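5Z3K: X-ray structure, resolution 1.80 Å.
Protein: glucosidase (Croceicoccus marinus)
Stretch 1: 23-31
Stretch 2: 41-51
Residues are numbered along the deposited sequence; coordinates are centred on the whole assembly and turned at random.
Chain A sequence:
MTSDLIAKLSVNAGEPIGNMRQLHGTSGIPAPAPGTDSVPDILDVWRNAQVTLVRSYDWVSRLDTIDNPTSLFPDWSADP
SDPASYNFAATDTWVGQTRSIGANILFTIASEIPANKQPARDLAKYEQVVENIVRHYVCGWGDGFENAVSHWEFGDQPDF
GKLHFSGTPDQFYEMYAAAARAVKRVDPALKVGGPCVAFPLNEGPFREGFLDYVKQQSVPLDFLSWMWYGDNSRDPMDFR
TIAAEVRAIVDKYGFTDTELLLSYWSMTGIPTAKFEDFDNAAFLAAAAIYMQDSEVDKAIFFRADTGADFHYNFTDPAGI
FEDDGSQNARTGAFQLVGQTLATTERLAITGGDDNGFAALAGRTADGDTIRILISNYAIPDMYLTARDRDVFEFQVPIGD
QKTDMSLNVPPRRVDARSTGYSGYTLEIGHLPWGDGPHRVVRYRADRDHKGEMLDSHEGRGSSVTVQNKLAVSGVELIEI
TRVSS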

ATOM      1  N   LEU A  23      -4.591  -6.580  -2.625  1.00  9.54           N
ATOM      2  CA  LEU A  23      -4.144  -5.533  -1.719  1.00  8.15           C
ATOM      3  C   LEU A  23      -2.816  -4.902  -2.139  1.00  9.69           C
ATOM      4  O   LEU A  23      -2.237  -4.125  -1.364  1.00 10.13           O
ATOM      5  CB  LEU A  23      -4.024  -6.080  -0.295  1.00 10.44           C
ATOM      6  CG  LEU A  23      -5.311  -6.604   0.361  1.00 16.98           C
ATOM      7  CD1 LEU A  23      -5.091  -6.862   1.872  1.00 12.25           C
ATOM      8  CD2 LEU A  23      -6.416  -5.621   0.141  1.00 15.07           C
ATOM      9  N   HIS A  24      -2.321  -5.202  -3.345  1.00  7.86           N
ATOM     10  CA  HIS A  24      -0.994  -4.728  -3.753  1.00  7.34           C
ATOM     11  C   HIS A  24      -1.067  -3.320  -4.339  1.00  9.87           C
ATOM     12  O   HIS A  24      -0.801  -3.088  -5.520  1.00 10.95           O
ATOM     13  CB  HIS A  24      -0.344  -5.671  -4.760  1.00  8.61           C
ATOM     14  CG  HIS A  24       1.152  -5.632  -4.723  1.00  9.46           C
ATOM     15  ND1 HIS A  24       1.870  -5.974  -3.599  1.00  9.97           N
ATOM     16  CD2 HIS A  24       2.068  -5.316  -5.672  1.00  9.65           C
ATOM     17  CE1 HIS A  24       3.163  -5.851  -3.847  1.00 13.43           C
ATOM     18  NE2 HIS A  24       3.311  -5.460  -5.101  1.00 10.63           N
ATOM     19  N   GLY A  25      -1.414  -2.368  -3.481  1.00  8.55           N
ATOM     20  CA  GLY A  25      -1.299  -0.969  -3.839  1.00  9.37           C
ATOM     21  C   GLY A  25       0.031  -0.382  -3.408  1.00 10.94           C
ATOM     22  O   GLY A  25       0.732  -0.941  -2.569  1.00 11.61           O
ATOM     23  N   THR A  26       0.379   0.779  -3.970  1.00 11.88           N
ATOM     24  CA  THR A  26       1.633   1.415  -3.584  1.00 10.03           C
ATOM     25  C   THR A  26       1.567   2.893  -3.919  1.00 11.20           C
ATOM     26  O   THR A  26       0.636   3.369  -4.569  1.00 10.51           O
ATOM     27  CB  THR A  26       2.841   0.775  -4.280  1.00 11.57           C
ATOM     28  OG1 THR A  26       4.037   1.163  -3.597  1.00 12.58           O
ATOM     29  CG2 THR A  26       2.938   1.250  -5.731  1.00 10.69           C
ATOM     30  N   SER A  27       2.577   3.613  -3.461  1.00 13.17           N
ATOM     31  CA  SER A  27       2.721   5.018  -3.781  1.00  9.27           C
ATOM     32  C   SER A  27       4.125   5.233  -4.323  1.00 10.50           C
ATOM     33  O   SER A  27       4.972   4.337  -4.280  1.00 11.20           O
ATOM     34  CB  SER A  27       2.465   5.904  -2.557  1.00 18.00           C
ATOM     35  OG  SER A  27       3.574   5.871  -1.687  1.00 18.82           O
ATOM     36  N   GLY A  28       4.360   6.431  -4.837  1.00 13.01           N
ATOM     37  CA  GLY A  28       5.632   6.793  -5.430  1.00 15.78           C
ATOM     38  C   GLY A  28       5.481   7.229  -6.875  1.00 13.04           C
ATOM     39  O   GLY A  28       4.401   7.186  -7.461  1.00 11.58           O
ATOM     40  N   ILE A  29       6.612   7.637  -7.449  1.00 11.43           N
ATOM     41  CA  ILE A  29       6.723   8.158  -8.806  1.00 14.17           C
ATOM     42  C   ILE A  29       7.358   7.071  -9.671  1.00 13.05           C
ATOM     43  O   ILE A  29       8.545   6.753  -9.490  1.00 13.41           O
ATOM     44  CB  ILE A  29       7.546   9.457  -8.840  1.00 12.85           C
ATOM     45  CG1 ILE A  29       6.841  10.552  -8.017  1.00 13.92           C
ATOM     46  CG2 ILE A  29       7.785   9.894 -10.280  1.00 13.88           C
ATOM     47  CD1 ILE A  29       7.712  11.787  -7.708  1.00 11.47           C
ATOM     48  N   PRO A  30       6.624   6.471 -10.618  1.00 11.38           N
ATOM     49  CA  PRO A  30       7.160   5.316 -11.347  1.00 12.31           C
ATOM     50  C   PRO A  30       8.027   5.648 -12.552  1.00 12.13           C
ATOM     51  O   PRO A  30       8.710   4.742 -13.051  1.00 12.97           O
ATOM     52  CB  PRO A  30       5.889   4.574 -11.793  1.00 12.73           C
ATOM     53  CG  PRO A  30       4.860   5.641 -11.934  1.00 11.09           C
ATOM     54  CD  PRO A  30       5.173   6.653 -10.845  1.00 13.87           C
ATOM     55  N   ALA A  31       8.035   6.894 -13.013  1.00 11.31           N
ATOM     56  CA  ALA A  31       8.682   7.261 -14.269  1.00 11.14           C
ATOM     57  C   ALA A  31       8.625   8.780 -14.411  1.00 12.42           C
ATOM     58  O   ALA A  31       7.803   9.432 -13.755  1.00 13.93           O
ATOM     59  CB  ALA A  31       7.994   6.587 -15.468  1.00 12.02           C
ATOM     60  N   ASP A  41      12.939   5.382 -14.834  1.00 13.75           N
ATOM     61  CA  ASP A  41      11.708   4.760 -15.325  1.00 14.20           C
ATOM     62  C   ASP A  41      11.648   3.326 -14.804  1.00 13.48           C
ATOM     63  O   ASP A  41      12.319   2.437 -15.335  1.00 12.11           O
ATOM     64  CB  ASP A  41      11.659   4.809 -16.849  1.00 12.62           C
ATOM     65  CG  ASP A  41      10.293   4.407 -17.414  1.00 16.10           C
ATOM     66  OD1 ASP A  41       9.542   3.666 -16.743  1.00 12.94           O
ATOM     67  OD2 ASP A  41       9.968   4.833 -18.546  1.00 17.51           O
ATOM     68  N   ILE A  42      10.827   3.092 -13.777  1.00 10.34           N
ATOM     69  CA  ILE A  42      10.642   1.765 -13.199  1.00 15.29           C
ATOM     70  C   ILE A  42       9.206   1.268 -13.380  1.00 11.23           C
ATOM     71  O   ILE A  42       8.774   0.356 -12.683  1.00 11.39           O
ATOM     72  CB  ILE A  42      11.040   1.745 -11.709  1.00 15.81           C
ATOM     73  CG1 ILE A  42      10.168   2.748 -10.944  1.00 15.21           C
ATOM     74  CG2 ILE A  42      12.562   2.026 -11.569  1.00 13.97           C
ATOM     75  CD1 ILE A  42      10.478   2.924  -9.469  1.00 14.94           C
ATOM     76  N   LEU A  43       8.452   1.878 -14.300  1.00 10.92           N
ATOM     77  CA  LEU A  43       7.056   1.492 -14.498  1.00 13.40           C
ATOM     78  C   LEU A  43       6.917   0.012 -14.846  1.00 15.15           C
ATOM     79  O   LEU A  43       5.948  -0.646 -14.438  1.00 11.10           O
ATOM     80  CB  LEU A  43       6.435   2.356 -15.599  1.00 12.87           C
ATOM     81  CG  LEU A  43       4.961   2.124 -15.899  1.00 13.66           C
ATOM     82  CD1 LEU A  43       4.106   2.468 -14.663  1.00 11.66           C
ATOM     83  CD2 LEU A  43       4.518   2.949 -17.131  1.00 14.11           C
ATOM     84  N   ASP A  44       7.869  -0.534 -15.613  1.00  9.40           N
ATOM     85  CA  ASP A  44       7.790  -1.952 -15.954  1.00 13.87           C
ATOM     86  C   ASP A  44       7.890  -2.837 -14.720  1.00 10.77           C
ATOM     87  O   ASP A  44       7.352  -3.947 -14.724  1.00 11.45           O
ATOM     88  CB  ASP A  44       8.883  -2.335 -16.951  1.00 16.93           C
ATOM     89  CG  ASP A  44       8.700  -3.736 -17.497  1.00 19.03           C
ATOM     90  OD1 ASP A  44       7.708  -3.973 -18.220  1.00 24.40           O
ATOM     91  OD2 ASP A  44       9.546  -4.603 -17.196  1.00 21.49           O
ATOM     92  N   VAL A  45       8.591  -2.383 -13.670  1.00  8.78           N
ATOM     93  CA  VAL A  45       8.649  -3.163 -12.433  1.00 11.12           C
ATOM     94  C   VAL A  45       7.286  -3.165 -11.750  1.00 10.12           C
ATOM     95  O   VAL A  45       6.845  -4.191 -11.218  1.00 10.24           O
ATOM     96  CB  VAL A  45       9.752  -2.635 -11.486  1.00 13.53           C
ATOM     97  CG1 VAL A  45       9.851  -3.501 -10.211  1.00 12.35           C
ATOM     98  CG2 VAL A  45      11.108  -2.583 -12.186  1.00 15.07           C
ATOM     99  N   TRP A  46       6.603  -2.019 -11.740  1.00  9.57           N
ATOM    100  CA  TRP A  46       5.247  -1.984 -11.188  1.00  9.58           C
ATOM    101  C   TRP A  46       4.321  -2.917 -11.966  1.00 11.93           C
ATOM    102  O   TRP A  46       3.487  -3.624 -11.381  1.00 10.17           O
ATOM    103  CB  TRP A  46       4.705  -0.552 -11.211  1.00  9.91           C
ATOM    104  CG  TRP A  46       5.253   0.380 -10.179  1.00 12.16           C
ATOM    105  CD1 TRP A  46       6.417   0.254  -9.485  1.00 12.67           C
ATOM    106  CD2 TRP A  46       4.638   1.594  -9.721  1.00 14.10           C
ATOM    107  NE1 TRP A  46       6.573   1.316  -8.622  1.00 15.07           N
ATOM    108  CE2 TRP A  46       5.490   2.150  -8.743  1.00 12.41           C
ATOM    109  CE3 TRP A  46       3.458   2.268 -10.056  1.00  8.92           C
ATOM    110  CZ2 TRP A  46       5.198   3.349  -8.089  1.00  9.86           C
ATOM    111  CZ3 TRP A  46       3.166   3.469  -9.404  1.00 12.11           C
ATOM    112  CH2 TRP A  46       4.033   3.995  -8.436  1.00 10.40           C
ATOM    113  N   ARG A  47       4.459  -2.941 -13.293  1.00 10.95           N
ATOM    114  CA  ARG A  47       3.678  -3.859 -14.116  1.00 11.31           C
ATOM    115  C   ARG A  47       3.975  -5.308 -13.757  1.00 11.74           C
ATOM    116  O   ARG A  47       3.056  -6.106 -13.542  1.00 12.11           O
ATOM    117  CB  ARG A  47       3.970  -3.613 -15.601  1.00 12.27           C
ATOM    118  CG  ARG A  47       3.144  -4.490 -16.527  1.00 14.19           C
ATOM    119  CD  ARG A  47       3.837  -4.694 -17.879  1.00 21.63           C
ATOM    120  NE  ARG A  47       5.215  -5.142 -17.703  1.00 22.41           N
ATOM    121  CZ  ARG A  47       5.576  -6.370 -17.349  1.00 23.40           C
ATOM    122  NH1 ARG A  47       4.662  -7.317 -17.142  1.00 29.62           N
ATOM    123  NH2 ARG A  47       6.866  -6.659 -17.214  1.00 23.49           N
ATOM    124  N   ASN A  48       5.261  -5.667 -13.685  1.00 10.07           N
ATOM    125  CA  ASN A  48       5.632  -7.035 -13.334  1.00 13.40           C
ATOM    126  C   ASN A  48       5.184  -7.404 -11.924  1.00 14.59           C
ATOM    127  O   ASN A  48       4.873  -8.574 -11.651  1.00 12.18           O
ATOM    128  CB  ASN A  48       7.141  -7.214 -13.477  1.00 13.50           C
ATOM    129  CG  ASN A  48       7.527  -8.656 -13.600  1.00 16.32           C
ATOM    130  OD1 ASN A  48       6.997  -9.372 -14.451  1.00 14.86           O
ATOM    131  ND2 ASN A  48       8.420  -9.111 -12.724  1.00 18.47           N
ATOM    132  N   ALA A  49       5.152  -6.433 -11.012  1.00 11.30           N
ATOM    133  CA  ALA A  49       4.637  -6.681  -9.672  1.00 11.14           C
ATOM    134  C   ALA A  49       3.116  -6.740  -9.624  1.00 11.69           C
ATOM    135  O   ALA A  49       2.562  -7.005  -8.551  1.00 12.09           O
ATOM    136  CB  ALA A  49       5.137  -5.586  -8.718  1.00 11.38           C
ATOM    137  N   GLN A  50       2.432  -6.454 -10.735  1.00 10.75           N
ATOM    138  CA  GLN A  50       0.969  -6.409 -10.776  1.00 13.37           C
ATOM    139  C   GLN A  50       0.392  -5.462  -9.719  1.00 14.03           C
ATOM    140  O   GLN A  50      -0.563  -5.795  -9.014  1.00 11.96           O
ATOM    141  CB  GLN A  50       0.380  -7.817 -10.640  1.00 12.69           C
ATOM    142  CG  GLN A  50       1.045  -8.810 -11.597  1.00 19.09           C
ATOM    143  CD  GLN A  50       0.063  -9.745 -12.270  1.00 29.63           C
ATOM    144  OE1 GLN A  50      -1.064  -9.363 -12.596  1.00 31.53           O
ATOM    145  NE2 GLN A  50       0.493 -10.979 -12.493  1.00 29.48           N
ATOM    146  N   VAL A  51       0.995  -4.274  -9.595  1.00  9.35           N
ATOM    147  CA  VAL A  51       0.401  -3.204  -8.789  1.00  9.81           C
ATOM    148  C   VAL A  51      -1.027  -2.973  -9.262  1.00 10.30           C
ATOM    149  O   VAL A  51      -1.274  -2.853 -10.465  1.00 11.97           O
ATOM    150  CB  VAL A  51       1.251  -1.921  -8.903  1.00 12.42           C
ATOM    151  CG1 VAL A  51       0.477  -0.687  -8.381  1.00  9.65           C
ATOM    152  CG2 VAL A  51       2.588  -2.088  -8.161  1.00  9.03           C
TER

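Stretch 1 runs past one side of the short helix in stretch 2, and the two bury 564 Å² between them, counting both surfaces. A single hydrogen bond crosses the interface; most of the remaining contact is packing, much of it centred on the indole of Trp 46.

Leu 23, though buried, stays out of reach of stretch 2, and contact begins with His 24. Its CA-to-CB bond points toward the other stretch, and with chi1 in the t well the imidazole lies against the segment that leaves the helix. His 24 CD2 sits 3.4 Å from Ala 49 O, and His 24 NE2 is 4.1 Å from Ala 49 CB, an ordinary van der Waals contact. The backbone contributes as well: Val 51 CA lies 3.5 Å from His 24 O in a CA-H...O contact. Val 51 is brought here by the Schellman motif that ends the helix, in which Gln 50 takes a positive phi, while Gln 50 N bonds back to Arg 47 O and Val 51 N to Trp 46 O.

Gly 25 opens the short strand and makes no contact of its own; a CB there would point away. Thr 26 turns back toward stretch 2 and uses its two branches differently. Thr 26 CG2 rests over one face of Trp 46, 3.9 Å from the centroid of the six-membered ring and 13° off its normal, a CH-pi contact, and it also lies 4.1 Å from Val 51 CG1. The hydroxyl OG1 is hydrogen-bonded elsewhere in the structure, so the buried hydroxyl is not left without a partner. The CA-to-CB bond of Ser 27 points away, and its hydroxyl too is satisfied elsewhere.

Gly 28 adopts phi 122° and psi 177°, where a CB would be jammed against the carbonyl oxygen of Ser 27; it would also come within 3.8 Å of Trp 46 CZ2. Glycine suits the position on backbone grounds alone. Its carbonyl approaches the indole near the ring plane, with Gly 28 O 3.4 Å from Trp 46 CH2, so the oxygen meets the ring's edge rather than its electron-rich face.

The CA-to-CB bond of Ile 29 points away, leaving Pro 30 to complete the sandwich. Pro 30 CB lies 3.6 Å from the centroid of the six-membered ring of Trp 46, only 4° off the normal, on the face opposite Thr 26 CG2. The compact pyrrolidine offers C-H groups to the aromatic face, and Pro 30 CB also packs 4.0 Å from Leu 43 CD1. Its carbonyl accepts the crossing hydrogen bond: Ile 42 N to Pro 30 O, 2.8 Å at 151°. This ties stretch 1 to the N-cap residue. Leu 43 N is 3.1 Å from Pro 30 O, but at a poor angle; it donates instead to Asp 41 OD1, 3.2 Å away.

Asp 41 OD1 also closes the interface, lying 3.5 Å from Ala 31 CB. Here the backbones draw near, with Ala 31 CA 4.1 Å from Asp 41 CA, and a small methyl fits the narrow space.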